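PDB 3KA7: oxidoreductase from Methanosarcina mazei, which binds flavin-adenine dinucleotide and probably acts as an oxidoreductase of the flavin-containing amine oxidase family. Local coordinates for residues Ile78-Leu90 with Leu292-Thr304. Numbering follows the deposited sequence.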
ATOM      1  N   ILE A  78      12.748  -6.272 -10.640  1.00 19.09           N
ATOM      2  CA  ILE A  78      11.570  -6.738  -9.909  1.00 18.88           C
ATOM      3  C   ILE A  78      11.255  -8.153 -10.356  1.00 19.38           C
ATOM      4  O   ILE A  78      11.029  -8.393 -11.544  1.00 19.45           O
ATOM      5  CB  ILE A  78      10.339  -5.854 -10.166  1.00 18.74           C
ATOM      6  CG1 ILE A  78      10.663  -4.386  -9.882  1.00 18.67           C
ATOM      7  CG2 ILE A  78       9.172  -6.322  -9.300  1.00 17.97           C
ATOM      8  CD1 ILE A  78       9.606  -3.411 -10.374  1.00 19.53           C
ATOM      9  N   VAL A  79      11.257  -9.088  -9.416  1.00 19.50           N
ATOM     10  CA  VAL A  79      10.964 -10.480  -9.746  1.00 20.34           C
ATOM     11  C   VAL A  79       9.497 -10.796  -9.514  1.00 19.70           C
ATOM     12  O   VAL A  79       8.914 -10.393  -8.491  1.00 18.95           O
ATOM     13  CB  VAL A  79      11.822 -11.456  -8.945  1.00 20.59           C
ATOM     14  CG1 VAL A  79      11.716 -12.845  -9.560  1.00 22.57           C
ATOM     15  CG2 VAL A  79      13.292 -10.988  -8.917  1.00 22.86           C
ATOM     16  N   ARG A  80       8.893 -11.496 -10.471  1.00 19.07           N
ATOM     17  CA  ARG A  80       7.508 -11.942 -10.334  1.00 18.62           C
ATOM     18  C   ARG A  80       7.400 -13.042  -9.277  1.00 17.69           C
ATOM     19  O   ARG A  80       8.150 -14.024  -9.303  1.00 16.42           O
ATOM     20  CB  ARG A  80       6.959 -12.438 -11.679  1.00 19.38           C
ATOM     21  CG  ARG A  80       5.551 -12.994 -11.624  1.00 21.51           C
ATOM     22  CD  ARG A  80       4.499 -11.952 -11.277  1.00 26.43           C
ATOM     23  NE  ARG A  80       4.423 -10.877 -12.269  1.00 28.89           N
ATOM     24  CZ  ARG A  80       3.864 -10.988 -13.469  1.00 29.72           C
ATOM     25  NH1 ARG A  80       3.327 -12.138 -13.853  1.00 33.48           N
ATOM     26  NH2 ARG A  80       3.835  -9.942 -14.291  1.00 31.27           N
ATOM     27  N   SER A  81       6.468 -12.874  -8.343  1.00 16.50           N
ATOM     28  CA  SER A  81       6.270 -13.846  -7.273  1.00 16.32           C
ATOM     29  C   SER A  81       5.627 -15.134  -7.794  1.00 16.59           C
ATOM     30  O   SER A  81       4.913 -15.127  -8.798  1.00 16.22           O
ATOM     31  CB  SER A  81       5.344 -13.278  -6.195  1.00 16.42           C
ATOM     32  OG  SER A  81       5.907 -12.182  -5.499  1.00 15.73           O
ATOM     33  N   GLU A  82       5.867 -16.222  -7.077  1.00 16.53           N
ATOM     34  CA  GLU A  82       5.103 -17.434  -7.244  1.00 18.32           C
ATOM     35  C   GLU A  82       3.670 -17.166  -6.820  1.00 18.24           C
ATOM     36  O   GLU A  82       3.416 -16.209  -6.076  1.00 18.19           O
ATOM     37  CB  GLU A  82       5.728 -18.545  -6.412  1.00 18.74           C
ATOM     38  CG  GLU A  82       7.118 -18.906  -6.931  1.00 23.39           C
ATOM     39  CD  GLU A  82       7.143 -19.109  -8.444  1.00 29.45           C
ATOM     40  OE1 GLU A  82       6.484 -20.055  -8.941  1.00 32.91           O
ATOM     41  OE2 GLU A  82       7.826 -18.323  -9.143  1.00 32.48           O
HETATM   42  N   MSE A  83       2.736 -17.976  -7.315  1.00 18.29           N
HETATM   43  CA  MSE A  83       1.312 -17.788  -7.006  1.00 18.92           C
HETATM   44  C   MSE A  83       1.084 -17.809  -5.500  1.00 17.79           C
HETATM   45  O   MSE A  83       1.645 -18.626  -4.756  1.00 17.30           O
HETATM   46  CB  MSE A  83       0.419 -18.845  -7.708  1.00 20.19           C
HETATM   47  CG  MSE A  83      -1.121 -18.724  -7.452  1.00 22.84           C
HETATM   48 SE   MSE A  83      -1.788 -16.925  -7.812  1.00 36.78          SE
HETATM   49  CE  MSE A  83      -1.454 -16.856  -9.748  1.00 32.89           C
ATOM     50  N   THR A  84       0.255 -16.882  -5.061  1.00 16.94           N
ATOM     51  CA  THR A  84      -0.136 -16.800  -3.678  1.00 15.76           C
ATOM     52  C   THR A  84      -0.903 -18.049  -3.264  1.00 14.94           C
ATOM     53  O   THR A  84      -1.643 -18.642  -4.059  1.00 15.06           O
ATOM     54  CB  THR A  84      -0.977 -15.532  -3.458  1.00 15.80           C
ATOM     55  OG1 THR A  84      -0.096 -14.396  -3.392  1.00 16.96           O
ATOM     56  CG2 THR A  84      -1.806 -15.638  -2.177  1.00 15.07           C
ATOM     57  N   THR A  85      -0.725 -18.447  -2.011  1.00 14.21           N
ATOM     58  CA  THR A  85      -1.455 -19.572  -1.465  1.00 13.30           C
ATOM     59  C   THR A  85      -2.311 -19.140  -0.286  1.00 12.83           C
ATOM     60  O   THR A  85      -2.197 -18.004   0.199  1.00 11.79           O
ATOM     61  CB  THR A  85      -0.506 -20.703  -1.053  1.00 14.06           C
ATOM     62  OG1 THR A  85       0.410 -20.223  -0.056  1.00 15.00           O
ATOM     63  CG2 THR A  85       0.294 -21.170  -2.276  1.00 14.23           C
ATOM     64  N   VAL A  86      -3.179 -20.046   0.154  1.00 11.53           N
ATOM     65  CA  VAL A  86      -4.157 -19.745   1.183  1.00 11.68           C
ATOM     66  C   VAL A  86      -4.233 -20.907   2.148  1.00 11.81           C
ATOM     67  O   VAL A  86      -4.462 -22.053   1.741  1.00 11.69           O
ATOM     68  CB  VAL A  86      -5.558 -19.528   0.575  1.00 11.65           C
ATOM     69  CG1 VAL A  86      -6.528 -18.985   1.635  1.00 11.54           C
ATOM     70  CG2 VAL A  86      -5.489 -18.574  -0.622  1.00 11.95           C
ATOM     71  N   ARG A  87      -4.089 -20.601   3.434  1.00 12.15           N
ATOM     72  CA  ARG A  87      -4.125 -21.619   4.477  1.00 12.86           C
ATOM     73  C   ARG A  87      -5.545 -21.811   5.002  1.00 13.68           C
ATOM     74  O   ARG A  87      -6.191 -20.860   5.458  1.00 13.25           O
ATOM     75  CB  ARG A  87      -3.180 -21.226   5.614  1.00 12.92           C
ATOM     76  CG  ARG A  87      -2.946 -22.323   6.622  1.00 13.44           C
ATOM     77  CD  ARG A  87      -1.518 -22.276   7.173  1.00 13.25           C
ATOM     78  NE  ARG A  87      -0.529 -22.578   6.143  1.00 12.59           N
ATOM     79  CZ  ARG A  87       0.787 -22.572   6.341  1.00 12.60           C
ATOM     80  NH1 ARG A  87       1.278 -22.273   7.538  1.00 12.44           N
ATOM     81  NH2 ARG A  87       1.613 -22.873   5.343  1.00 12.72           N
ATOM     82  N   VAL A  88      -6.033 -23.049   4.935  1.00 14.05           N
ATOM     83  CA  VAL A  88      -7.404 -23.334   5.322  1.00 15.00           C
ATOM     84  C   VAL A  88      -7.443 -24.507   6.298  1.00 15.79           C
ATOM     85  O   VAL A  88      -6.473 -25.255   6.415  1.00 15.94           O
ATOM     86  CB  VAL A  88      -8.290 -23.641   4.089  1.00 15.03           C
ATOM     87  CG1 VAL A  88      -8.341 -22.437   3.161  1.00 15.32           C
ATOM     88  CG2 VAL A  88      -7.778 -24.877   3.345  1.00 14.44           C
ATOM     89  N   PRO A  89      -8.553 -24.659   7.017  1.00 16.68           N
ATOM     90  CA  PRO A  89      -8.623 -25.787   7.928  1.00 18.02           C
ATOM     91  C   PRO A  89      -8.644 -27.104   7.161  1.00 19.42           C
ATOM     92  O   PRO A  89      -9.045 -27.148   5.990  1.00 18.68           O
ATOM     93  CB  PRO A  89      -9.943 -25.557   8.665  1.00 17.89           C
ATOM     94  CG  PRO A  89     -10.175 -24.082   8.563  1.00 17.49           C
ATOM     95  CD  PRO A  89      -9.688 -23.740   7.192  1.00 16.62           C
ATOM     96  N   LEU A  90      -8.202 -28.162   7.830  1.00 21.64           N
ATOM     97  CA  LEU A  90      -8.122 -29.482   7.226  1.00 23.92           C
ATOM     98  C   LEU A  90      -9.500 -29.954   6.781  1.00 25.21           C
ATOM     99  O   LEU A  90      -9.661 -30.457   5.672  1.00 25.66           O
ATOM    100  CB  LEU A  90      -7.518 -30.460   8.227  1.00 24.17           C
ATOM    101  CG  LEU A  90      -6.665 -31.626   7.727  1.00 25.27           C
ATOM    102  CD1 LEU A  90      -5.811 -31.250   6.527  1.00 25.75           C
ATOM    103  CD2 LEU A  90      -5.804 -32.122   8.870  1.00 26.15           C
ATOM    104  N   LEU A 292       8.974 -20.343   6.533  1.00 15.57           N
ATOM    105  CA  LEU A 292       7.643 -20.468   7.100  1.00 15.59           C
ATOM    106  C   LEU A 292       6.596 -20.426   5.992  1.00 16.29           C
ATOM    107  O   LEU A 292       5.601 -21.145   6.057  1.00 16.70           O
ATOM    108  CB  LEU A 292       7.384 -19.367   8.144  1.00 15.34           C
ATOM    109  CG  LEU A 292       8.350 -19.339   9.328  1.00 15.17           C
ATOM    110  CD1 LEU A 292       8.093 -18.108  10.209  1.00 13.36           C
ATOM    111  CD2 LEU A 292       8.268 -20.622  10.152  1.00 14.12           C
ATOM    112  N   VAL A 293       6.840 -19.600   4.972  1.00 15.65           N
ATOM    113  CA  VAL A 293       5.959 -19.510   3.793  1.00 15.75           C
ATOM    114  C   VAL A 293       6.449 -20.414   2.671  1.00 16.13           C
ATOM    115  O   VAL A 293       5.664 -21.117   2.031  1.00 16.74           O
ATOM    116  CB  VAL A 293       5.883 -18.072   3.260  1.00 15.46           C
ATOM    117  CG1 VAL A 293       5.041 -17.993   1.976  1.00 14.85           C
ATOM    118  CG2 VAL A 293       5.324 -17.166   4.328  1.00 15.19           C
ATOM    119  N   GLY A 294       7.752 -20.369   2.424  1.00 16.32           N
ATOM    120  CA  GLY A 294       8.391 -21.296   1.487  1.00 15.76           C
ATOM    121  C   GLY A 294       8.305 -20.907   0.024  1.00 15.26           C
ATOM    122  O   GLY A 294       8.677 -21.686  -0.850  1.00 15.76           O
ATOM    123  N   HIS A 295       7.804 -19.707  -0.260  1.00 14.40           N
ATOM    124  CA  HIS A 295       7.750 -19.224  -1.636  1.00 13.77           C
ATOM    125  C   HIS A 295       7.757 -17.702  -1.668  1.00 13.01           C
ATOM    126  O   HIS A 295       7.714 -17.050  -0.617  1.00 12.96           O
ATOM    127  CB  HIS A 295       6.538 -19.793  -2.403  1.00 13.82           C
ATOM    128  CG  HIS A 295       5.204 -19.352  -1.871  1.00 13.03           C
ATOM    129  ND1 HIS A 295       4.718 -18.070  -2.039  1.00 12.26           N
ATOM    130  CD2 HIS A 295       4.240 -20.033  -1.208  1.00 13.99           C
ATOM    131  CE1 HIS A 295       3.523 -17.976  -1.480  1.00 11.98           C
ATOM    132  NE2 HIS A 295       3.211 -19.152  -0.965  1.00 13.63           N
ATOM    133  N   THR A 296       7.787 -17.136  -2.871  1.00 12.83           N
ATOM    134  CA  THR A 296       7.952 -15.685  -3.029  1.00 13.19           C
ATOM    135  C   THR A 296       6.653 -14.896  -3.169  1.00 12.79           C
ATOM    136  O   THR A 296       6.685 -13.717  -3.539  1.00 13.44           O
ATOM    137  CB  THR A 296       8.787 -15.380  -4.255  1.00 13.11           C
ATOM    138  OG1 THR A 296       8.174 -16.022  -5.384  1.00 14.12           O
ATOM    139  CG2 THR A 296      10.220 -15.901  -4.073  1.00 14.36           C
ATOM    140  N   GLY A 297       5.524 -15.539  -2.898  1.00 12.95           N
ATOM    141  CA  GLY A 297       4.223 -14.876  -2.977  1.00 12.34           C
ATOM    142  C   GLY A 297       3.691 -14.588  -1.580  1.00 12.41           C
ATOM    143  O   GLY A 297       4.464 -14.428  -0.629  1.00 12.99           O
ATOM    144  N   VAL A 298       2.374 -14.509  -1.453  1.00 11.28           N
ATOM    145  CA  VAL A 298       1.754 -14.267  -0.159  1.00 11.06           C
ATOM    146  C   VAL A 298       1.097 -15.554   0.329  1.00 10.87           C
ATOM    147  O   VAL A 298       0.648 -16.357  -0.485  1.00 11.47           O
ATOM    148  CB  VAL A 298       0.694 -13.153  -0.272  1.00 11.20           C
ATOM    149  CG1 VAL A 298      -0.031 -12.950   1.058  1.00 10.89           C
ATOM    150  CG2 VAL A 298       1.351 -11.837  -0.759  1.00 11.83           C
ATOM    151  N   LEU A 299       1.091 -15.765   1.644  1.00  9.99           N
ATOM    152  CA  LEU A 299       0.287 -16.805   2.269  1.00  9.75           C
ATOM    153  C   LEU A 299      -0.880 -16.123   2.971  1.00  9.31           C
ATOM    154  O   LEU A 299      -0.702 -15.498   4.013  1.00  8.50           O
ATOM    155  CB  LEU A 299       1.107 -17.586   3.305  1.00  9.93           C
ATOM    156  CG  LEU A 299       0.394 -18.683   4.111  1.00 11.10           C
ATOM    157  CD1 LEU A 299       0.062 -19.852   3.181  1.00 12.01           C
ATOM    158  CD2 LEU A 299       1.260 -19.157   5.297  1.00 11.61           C
ATOM    159  N   LEU A 300      -2.068 -16.213   2.391  1.00  8.87           N
ATOM    160  CA  LEU A 300      -3.251 -15.666   3.052  1.00  8.52           C
ATOM    161  C   LEU A 300      -3.739 -16.604   4.151  1.00  8.85           C
ATOM    162  O   LEU A 300      -3.684 -17.827   4.003  1.00  8.09           O
ATOM    163  CB  LEU A 300      -4.374 -15.422   2.036  1.00  8.88           C
ATOM    164  CG  LEU A 300      -4.079 -14.306   1.031  1.00  8.05           C
ATOM    165  CD1 LEU A 300      -5.220 -14.211   0.017  1.00  9.79           C
ATOM    166  CD2 LEU A 300      -3.859 -12.964   1.749  1.00  8.35           C
ATOM    167  N   THR A 301      -4.211 -16.039   5.264  1.00  8.20           N
ATOM    168  CA  THR A 301      -4.580 -16.853   6.419  1.00  9.01           C
ATOM    169  C   THR A 301      -5.977 -16.476   6.932  1.00  9.96           C
ATOM    170  O   THR A 301      -6.116 -15.754   7.920  1.00 10.67           O
ATOM    171  CB  THR A 301      -3.552 -16.686   7.565  1.00  9.21           C
ATOM    172  OG1 THR A 301      -3.434 -15.293   7.904  1.00  9.87           O
ATOM    173  CG2 THR A 301      -2.158 -17.208   7.146  1.00  8.67           C
ATOM    174  N   PRO A 302      -7.025 -16.967   6.257  1.00 10.42           N
ATOM    175  CA  PRO A 302      -8.373 -16.475   6.543  1.00 10.41           C
ATOM    176  C   PRO A 302      -8.983 -16.928   7.866  1.00 10.72           C
ATOM    177  O   PRO A 302      -9.961 -16.321   8.315  1.00 10.53           O
ATOM    178  CB  PRO A 302      -9.223 -16.970   5.354  1.00 10.08           C
ATOM    179  CG  PRO A 302      -8.369 -17.839   4.535  1.00 11.95           C
ATOM    180  CD  PRO A 302      -6.939 -17.784   5.038  1.00 10.44           C
ATOM    181  N   TYR A 303      -8.421 -17.962   8.496  1.00 10.63           N
ATOM    182  CA  TYR A 303      -9.043 -18.524   9.703  1.00 11.73           C
ATOM    183  C   TYR A 303      -8.259 -18.222  10.978  1.00 12.38           C
ATOM    184  O   TYR A 303      -7.801 -19.134  11.677  1.00 13.39           O
ATOM    185  CB  TYR A 303      -9.296 -20.035   9.526  1.00 11.21           C
ATOM    186  CG  TYR A 303     -10.383 -20.270   8.505  1.00 12.09           C
ATOM    187  CD1 TYR A 303     -11.697 -20.453   8.900  1.00 13.90           C
ATOM    188  CD2 TYR A 303     -10.094 -20.249   7.140  1.00 13.62           C
ATOM    189  CE1 TYR A 303     -12.716 -20.634   7.965  1.00 15.07           C
ATOM    190  CE2 TYR A 303     -11.107 -20.432   6.184  1.00 14.63           C
ATOM    191  CZ  TYR A 303     -12.413 -20.614   6.610  1.00 14.50           C
ATOM    192  OH  TYR A 303     -13.419 -20.791   5.685  1.00 16.47           O
ATOM    193  N   THR A 304      -8.116 -16.931  11.266  1.00 12.44           N
ATOM    194  CA  THR A 304      -7.355 -16.439  12.400  1.00 12.24           C
ATOM    195  C   THR A 304      -8.205 -15.435  13.166  1.00 12.31           C
ATOM    196  O   THR A 304      -9.300 -15.058  12.721  1.00 12.89           O
ATOM    197  CB  THR A 304      -6.154 -15.656  11.909  1.00 12.52           C
ATOM    198  OG1 THR A 304      -6.627 -14.584  11.081  1.00 11.86           O
ATOM    199  CG2 THR A 304      -5.216 -16.561  11.084  1.00 12.97           C
TER
HETATM  200  O   HOH W   1       9.707 -15.740  -7.619  1.00 22.26           O
HETATM  201  O   HOH W   2       4.154 -22.987   7.170  1.00 20.84           O
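Strands Thr85-Pro89 and Val298-Leu300 run parallel, their axes 28° apart, with Thr85 bridging Leu299 and Val86 bridging Leu300 through Thr85 N to Val298 O, Leu300 N to Thr85 O and Arg87 N to Leu300 O. Ahead of this ladder the pairing passes to side chains. Thr84 OG1, beside its own backbone N (chi1 -78°), accepts Val298 N at 3.1 Å, while Thr296 OG1 takes the amide of Glu82 almost straight on, 2.9 Å from Glu82 N, and shares a water with Arg80 O. Ser81 OG gives a short bond of 2.6 Å to Thr296 O, from a position tilted off the carbonyl plane. His295 is held by both ring nitrogens: ND1 accepts Gly297 N in the ring plane, and NE2 meets Thr85 OG1 at the edge, 3.1 Å away, while Val293 CG1 and Met83 O lie over opposite faces. A leucine in its place would probably leave Thr85 OG1 and Gly297 N without these mates and loosen the turn before Val298.

The two strands are neighbours in a mixed sheet, where 101-105 flanks 85-89 and 307-311 flanks 298-300; on the sheet face of Val298 and Leu300, helix 149-163 packs, and Val298 lies near the FAD-binding Met56. On the face of Thr85 and Leu299, Leu299 CD2 sits over the centre of the Arg87 guanidinium, 3.6 Å from CZ. That group is salt-bridged through NE to Asp103, and its NH1 reaches Leu292 O through a water. Val86 CG1, anti to the backbone N (chi1 -171°), meets the Pro302 ring at about a right angle, 3.6 Å from CG. Beyond the ladder, Pro89 CD lies over one face of Tyr303 in a CH-pi contact, 3.7 Å from the ring centroid.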